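Local coordinates for protein peptide ABC transporter permease (Staphylococcus hominis, PDB 6EXS) that probably takes up peptides and cysteinyl-glycine malodour precursors across the bacterial membrane as a member of the POT family of the major facilitator superfamily, at residues R36-F45 with E303-L314. Numbering follows the deposited sequence. Where two conformers were deposited one is given.
With C3H (2-[[(2~{R})-2-azanyl-3-[(3~{S})-3-methyl-1-oxidanyl-hexan-3-yl]sulfanyl-propanoyl]amino]ethanoic acid), chain O.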
loop_
_atom_site.group_PDB
_atom_site.type_symbol
_atom_site.label_atom_id
_atom_site.label_comp_id
_atom_site.label_asym_id
_atom_site.label_seq_id
_atom_site.Cartn_x
_atom_site.Cartn_y
_atom_site.Cartn_z
ATOM N N ARG A 36 -8.854 -4.577 6.575
ATOM C CA ARG A 36 -8.419 -5.177 5.305
ATOM C C ARG A 36 -8.420 -6.715 5.354
ATOM O O ARG A 36 -8.899 -7.365 4.423
ATOM C CB ARG A 36 -7.013 -4.671 4.940
ATOM C CG ARG A 36 -6.950 -3.845 3.669
ATOM C CD ARG A 36 -6.494 -4.697 2.501
ATOM N NE ARG A 36 -5.098 -4.457 2.123
ATOM C CZ ARG A 36 -4.058 -5.183 2.526
ATOM N NH1 ARG A 36 -4.231 -6.200 3.362
ATOM N NH2 ARG A 36 -2.841 -4.897 2.096
ATOM N N ALA A 37 -7.871 -7.293 6.444
ATOM C CA ALA A 37 -7.782 -8.743 6.659
ATOM C C ALA A 37 -9.166 -9.403 6.706
ATOM O O ALA A 37 -9.315 -10.528 6.252
ATOM C CB ALA A 37 -7.035 -9.032 7.954
ATOM N N MET A 38 -10.171 -8.680 7.245
ATOM C CA MET A 38 -11.563 -9.096 7.398
ATOM C C MET A 38 -12.396 -8.818 6.163
ATOM O O MET A 38 -13.302 -9.594 5.873
ATOM C CB MET A 38 -12.214 -8.348 8.572
ATOM C CG MET A 38 -11.649 -8.693 9.930
ATOM S SD MET A 38 -12.674 -7.968 11.238
ATOM C CE MET A 38 -13.834 -9.239 11.462
ATOM N N LEU A 39 -12.146 -7.683 5.477
ATOM C CA LEU A 39 -12.940 -7.217 4.330
ATOM C C LEU A 39 -13.158 -8.264 3.238
ATOM O O LEU A 39 -14.296 -8.402 2.793
ATOM C CB LEU A 39 -12.392 -5.911 3.723
ATOM C CG LEU A 39 -13.421 -5.047 2.970
ATOM C CD1 LEU A 39 -14.412 -4.384 3.924
ATOM C CD2 LEU A 39 -12.726 -3.977 2.138
ATOM N N ILE A 40 -12.113 -9.009 2.829
ATOM C CA ILE A 40 -12.240 -10.015 1.764
ATOM C C ILE A 40 -13.256 -11.107 2.140
ATOM O O ILE A 40 -14.134 -11.399 1.334
ATOM C CB ILE A 40 -10.863 -10.586 1.274
ATOM C CG1 ILE A 40 -11.030 -11.568 0.068
ATOM C CG2 ILE A 40 -10.008 -11.207 2.410
ATOM C CD1 ILE A 40 -11.515 -10.973 -1.253
ATOM N N PHE A 41 -13.186 -11.647 3.370
ATOM C CA PHE A 41 -14.101 -12.684 3.850
ATOM C C PHE A 41 -15.499 -12.146 4.080
ATOM O O PHE A 41 -16.460 -12.782 3.654
ATOM C CB PHE A 41 -13.541 -13.390 5.084
ATOM C CG PHE A 41 -12.137 -13.869 4.833
ATOM C CD1 PHE A 41 -11.884 -14.870 3.902
ATOM C CD2 PHE A 41 -11.055 -13.258 5.461
ATOM C CE1 PHE A 41 -10.580 -15.266 3.623
ATOM C CE2 PHE A 41 -9.755 -13.672 5.197
ATOM C CZ PHE A 41 -9.522 -14.656 4.265
ATOM N N TYR A 42 -15.611 -10.944 4.679
ATOM C CA TYR A 42 -16.887 -10.270 4.907
ATOM C C TYR A 42 -17.659 -10.082 3.584
ATOM O O TYR A 42 -18.864 -10.279 3.563
ATOM C CB TYR A 42 -16.646 -8.914 5.579
ATOM C CG TYR A 42 -17.890 -8.076 5.762
ATOM C CD1 TYR A 42 -18.977 -8.556 6.492
ATOM C CD2 TYR A 42 -17.965 -6.782 5.254
ATOM C CE1 TYR A 42 -20.109 -7.772 6.704
ATOM C CE2 TYR A 42 -19.091 -5.985 5.465
ATOM C CZ TYR A 42 -20.164 -6.486 6.190
ATOM O OH TYR A 42 -21.280 -5.713 6.404
ATOM N N MET A 43 -16.958 -9.738 2.483
ATOM C CA MET A 43 -17.572 -9.555 1.165
ATOM C C MET A 43 -18.093 -10.850 0.505
ATOM O O MET A 43 -19.265 -10.882 0.114
ATOM C CB MET A 43 -16.618 -8.817 0.220
ATOM C CG MET A 43 -16.435 -7.366 0.583
ATOM S SD MET A 43 -15.565 -6.446 -0.688
ATOM C CE MET A 43 -13.895 -6.961 -0.395
ATOM N N TYR A 44 -17.238 -11.898 0.341
ATOM C CA TYR A 44 -17.680 -13.095 -0.377
ATOM C C TYR A 44 -18.342 -14.163 0.508
ATOM O O TYR A 44 -19.001 -15.055 -0.048
ATOM C CB TYR A 44 -16.573 -13.703 -1.263
ATOM C CG TYR A 44 -15.619 -14.664 -0.590
ATOM C CD1 TYR A 44 -14.499 -14.202 0.087
ATOM C CD2 TYR A 44 -15.776 -16.043 -0.725
ATOM C CE1 TYR A 44 -13.600 -15.080 0.684
ATOM C CE2 TYR A 44 -14.866 -16.933 -0.154
ATOM C CZ TYR A 44 -13.784 -16.445 0.558
ATOM O OH TYR A 44 -12.880 -17.294 1.145
ATOM N N PHE A 45 -18.236 -14.064 1.856
ATOM C CA PHE A 45 -18.935 -15.030 2.715
ATOM C C PHE A 45 -20.450 -14.831 2.528
ATOM O O PHE A 45 -20.895 -13.697 2.313
ATOM C CB PHE A 45 -18.541 -14.914 4.204
ATOM C CG PHE A 45 -17.250 -15.574 4.670
ATOM C CD1 PHE A 45 -16.303 -16.027 3.751
ATOM C CD2 PHE A 45 -16.967 -15.709 6.029
ATOM C CE1 PHE A 45 -15.107 -16.619 4.187
ATOM C CE2 PHE A 45 -15.778 -16.311 6.462
ATOM C CZ PHE A 45 -14.860 -16.767 5.539
ATOM N N GLU A 303 0.802 -7.894 -3.812
ATOM C CA GLU A 303 -0.518 -7.424 -3.375
ATOM C C GLU A 303 -1.653 -8.443 -3.609
ATOM O O GLU A 303 -2.778 -8.229 -3.139
ATOM C CB GLU A 303 -0.858 -6.065 -3.987
ATOM C CG GLU A 303 -0.001 -4.913 -3.480
ATOM C CD GLU A 303 -0.334 -4.357 -2.110
ATOM O OE1 GLU A 303 -1.180 -4.951 -1.401
ATOM O OE2 GLU A 303 0.260 -3.318 -1.744
ATOM N N GLN A 304 -1.343 -9.572 -4.276
ATOM C CA GLN A 304 -2.327 -10.626 -4.506
ATOM C C GLN A 304 -2.422 -11.594 -3.338
ATOM O O GLN A 304 -3.324 -12.426 -3.318
ATOM C CB GLN A 304 -2.086 -11.355 -5.828
ATOM C CG GLN A 304 -2.798 -10.723 -7.011
ATOM C CD GLN A 304 -2.361 -11.361 -8.306
ATOM O OE1 GLN A 304 -2.377 -12.590 -8.461
ATOM N NE2 GLN A 304 -1.954 -10.539 -9.268
ATOM N N GLY A 305 -1.537 -11.458 -2.356
ATOM C CA GLY A 305 -1.595 -12.277 -1.154
ATOM C C GLY A 305 -2.737 -11.878 -0.236
ATOM O O GLY A 305 -3.039 -12.598 0.723
ATOM N N SER A 306 -3.365 -10.702 -0.500
ATOM C CA SER A 306 -4.483 -10.171 0.287
ATOM C C SER A 306 -5.850 -10.580 -0.252
ATOM O O SER A 306 -6.830 -10.438 0.469
ATOM C CB SER A 306 -4.401 -8.650 0.382
ATOM O OG SER A 306 -4.396 -8.045 -0.902
ATOM N N ASN A 307 -5.928 -11.069 -1.505
ATOM C CA ASN A 307 -7.208 -11.439 -2.131
ATOM C C ASN A 307 -7.194 -12.736 -2.967
ATOM O O ASN A 307 -8.262 -13.261 -3.254
ATOM C CB ASN A 307 -7.733 -10.266 -2.988
ATOM C CG ASN A 307 -6.851 -9.852 -4.148
ATOM O OD1 ASN A 307 -5.638 -10.072 -4.169
ATOM N ND2 ASN A 307 -7.439 -9.203 -5.122
ATOM N N VAL A 308 -6.007 -13.222 -3.385
ATOM C CA VAL A 308 -5.883 -14.405 -4.248
ATOM C C VAL A 308 -5.259 -15.614 -3.509
ATOM O O VAL A 308 -5.879 -16.686 -3.473
ATOM C CB VAL A 308 -5.140 -14.061 -5.582
ATOM C CG1 VAL A 308 -4.874 -15.306 -6.428
ATOM C CG2 VAL A 308 -5.904 -13.011 -6.391
ATOM N N LEU A 309 -4.042 -15.451 -2.959
ATOM C CA LEU A 309 -3.309 -16.530 -2.287
ATOM C C LEU A 309 -3.988 -17.048 -1.005
ATOM O O LEU A 309 -3.953 -18.257 -0.753
ATOM C CB LEU A 309 -1.852 -16.113 -2.021
ATOM C CG LEU A 309 -0.818 -17.236 -1.800
ATOM C CD1 LEU A 309 -0.820 -18.257 -2.954
ATOM C CD2 LEU A 309 0.580 -16.648 -1.586
ATOM N N ASN A 310 -4.632 -16.143 -0.230
ATOM C CA ASN A 310 -5.358 -16.460 1.008
ATOM C C ASN A 310 -6.661 -17.286 0.790
ATOM O O ASN A 310 -6.923 -18.210 1.567
ATOM C CB ASN A 310 -5.635 -15.184 1.823
ATOM C CG ASN A 310 -6.300 -14.045 1.087
ATOM O OD1 ASN A 310 -6.315 -13.978 -0.144
ATOM N ND2 ASN A 310 -6.840 -13.097 1.841
ATOM N N ILE A 311 -7.477 -16.938 -0.250
ATOM C CA ILE A 311 -8.706 -17.660 -0.613
ATOM C C ILE A 311 -8.314 -19.052 -1.136
ATOM O O ILE A 311 -8.990 -20.033 -0.825
ATOM C CB ILE A 311 -9.597 -16.891 -1.626
ATOM C CG1 ILE A 311 -10.033 -15.511 -1.089
ATOM C CG2 ILE A 311 -10.821 -17.732 -2.033
ATOM C CD1 ILE A 311 -10.877 -14.669 -2.105
ATOM N N TYR A 312 -7.203 -19.130 -1.908
ATOM C CA TYR A 312 -6.657 -20.390 -2.432
ATOM C C TYR A 312 -6.219 -21.289 -1.277
ATOM O O TYR A 312 -6.500 -22.478 -1.306
ATOM C CB TYR A 312 -5.485 -20.134 -3.394
ATOM C CG TYR A 312 -4.961 -21.383 -4.076
ATOM C CD1 TYR A 312 -5.709 -22.035 -5.055
ATOM C CD2 TYR A 312 -3.706 -21.897 -3.764
ATOM C CE1 TYR A 312 -5.214 -23.159 -5.715
ATOM C CE2 TYR A 312 -3.211 -23.033 -4.402
ATOM C CZ TYR A 312 -3.966 -23.659 -5.381
ATOM O OH TYR A 312 -3.476 -24.771 -6.018
ATOM N N GLY A 313 -5.581 -20.707 -0.264
ATOM C CA GLY A 313 -5.165 -21.428 0.930
ATOM C C GLY A 313 -6.363 -21.951 1.700
ATOM O O GLY A 313 -6.401 -23.131 2.057
ATOM N N LEU A 314 -7.374 -21.081 1.926
ATOM C CA LEU A 314 -8.618 -21.417 2.632
ATOM C C LEU A 314 -9.411 -22.530 1.932
ATOM O O LEU A 314 -9.945 -23.432 2.594
ATOM C CB LEU A 314 -9.482 -20.137 2.806
ATOM C CG LEU A 314 -10.837 -20.244 3.529
ATOM C CD1 LEU A 314 -10.689 -20.767 4.956
ATOM C CD2 LEU A 314 -11.512 -18.916 3.586
HETATM O O2 C3H O . 2.342 -2.387 5.118
HETATM C C11 C3H O . 3.173 -3.207 5.283
HETATM O O3 C3H O . 4.423 -3.014 5.044
HETATM C C10 C3H O . 2.914 -4.615 5.735
HETATM N N1 C3H O . 1.611 -5.105 5.356
HETATM C C9 C3H O . 1.396 -5.659 4.175
HETATM O O1 C3H O . 1.752 -5.149 3.123
HETATM C C8 C3H O . 0.703 -6.981 4.129
HETATM N N C3H O . 0.057 -7.227 5.411
HETATM C C7 C3H O . -0.376 -6.993 3.045
HETATM S S C3H O . 0.013 -7.835 1.487
HETATM C C3 C3H O . 0.199 -9.681 1.734
HETATM C C4 C3H O . -1.166 -10.195 2.112
HETATM C C5 C3H O . 1.302 -9.893 2.779
HETATM C C6 C3H O . 1.493 -11.297 3.309
HETATM O O C3H O . 1.268 -11.379 4.678
HETATM C C2 C3H O . 0.657 -10.361 0.446
HETATM C C1 C3H O . 2.008 -11.053 0.517
HETATM C C C3H O . 2.364 -11.702 -0.793
HETATM O O HOH W 1 -6.707 -9.242 3.190
HETATM O O HOH W 2 -7.439 -11.511 4.668
#
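The CG1 methylene of I40 lies 3.8 Å from the CD1 methyl of I311, where a helix near the N-terminus of this major facilitator superfamily transporter packs against residues 303-314, which run into helix 309-316. The pairing is a worked example of residues far apart in sequence brought together beside a bound ligand: apolar side chains at one end of the interface, charge and water at the other. I40 carries CG1 anti to the backbone N (chi1 -176°), which sends CD1 to I311 while CG2 rests against the amide ND2 of N310. One turn on, the Y44 ring runs alongside I311 in the opposite direction, with CE1 3.9 Å from I311 CD1. F41 brings CE1 to within 3.8 Å of CD2 of L314, and the same methyl meets the edge of the F45 ring.

Toward the ligand the character changes. R36 was modelled in two conformers, so its contacts are tentative. In the one considered here, the bent chain carries the guanidinium across S306, whose CB lies over one face, toward its rim, and the C7 carbon of the thioalcohol-peptide conjugate C3H sits at the guanidinium edge, 3.4 Å from NH2. In this conformer a long salt bridge of 3.9 Å links R36 NH2 to E303 OE1, the two planes standing 86° apart; the other carboxylate oxygen, OE2, is hydrogen-bonded to ND2 of N441.

Behind this first shell, G305 lies close against the conjugate, its O hydrogen-bonded to OH of Y403. One water donates to both R36 O and S306 O, tying the two backbones together; a second donates to A37 O and weakly accepts from N310 ND2. S306 itself is anchored by its hydroxyl, since OG donates to E303 O at 2.8 Å.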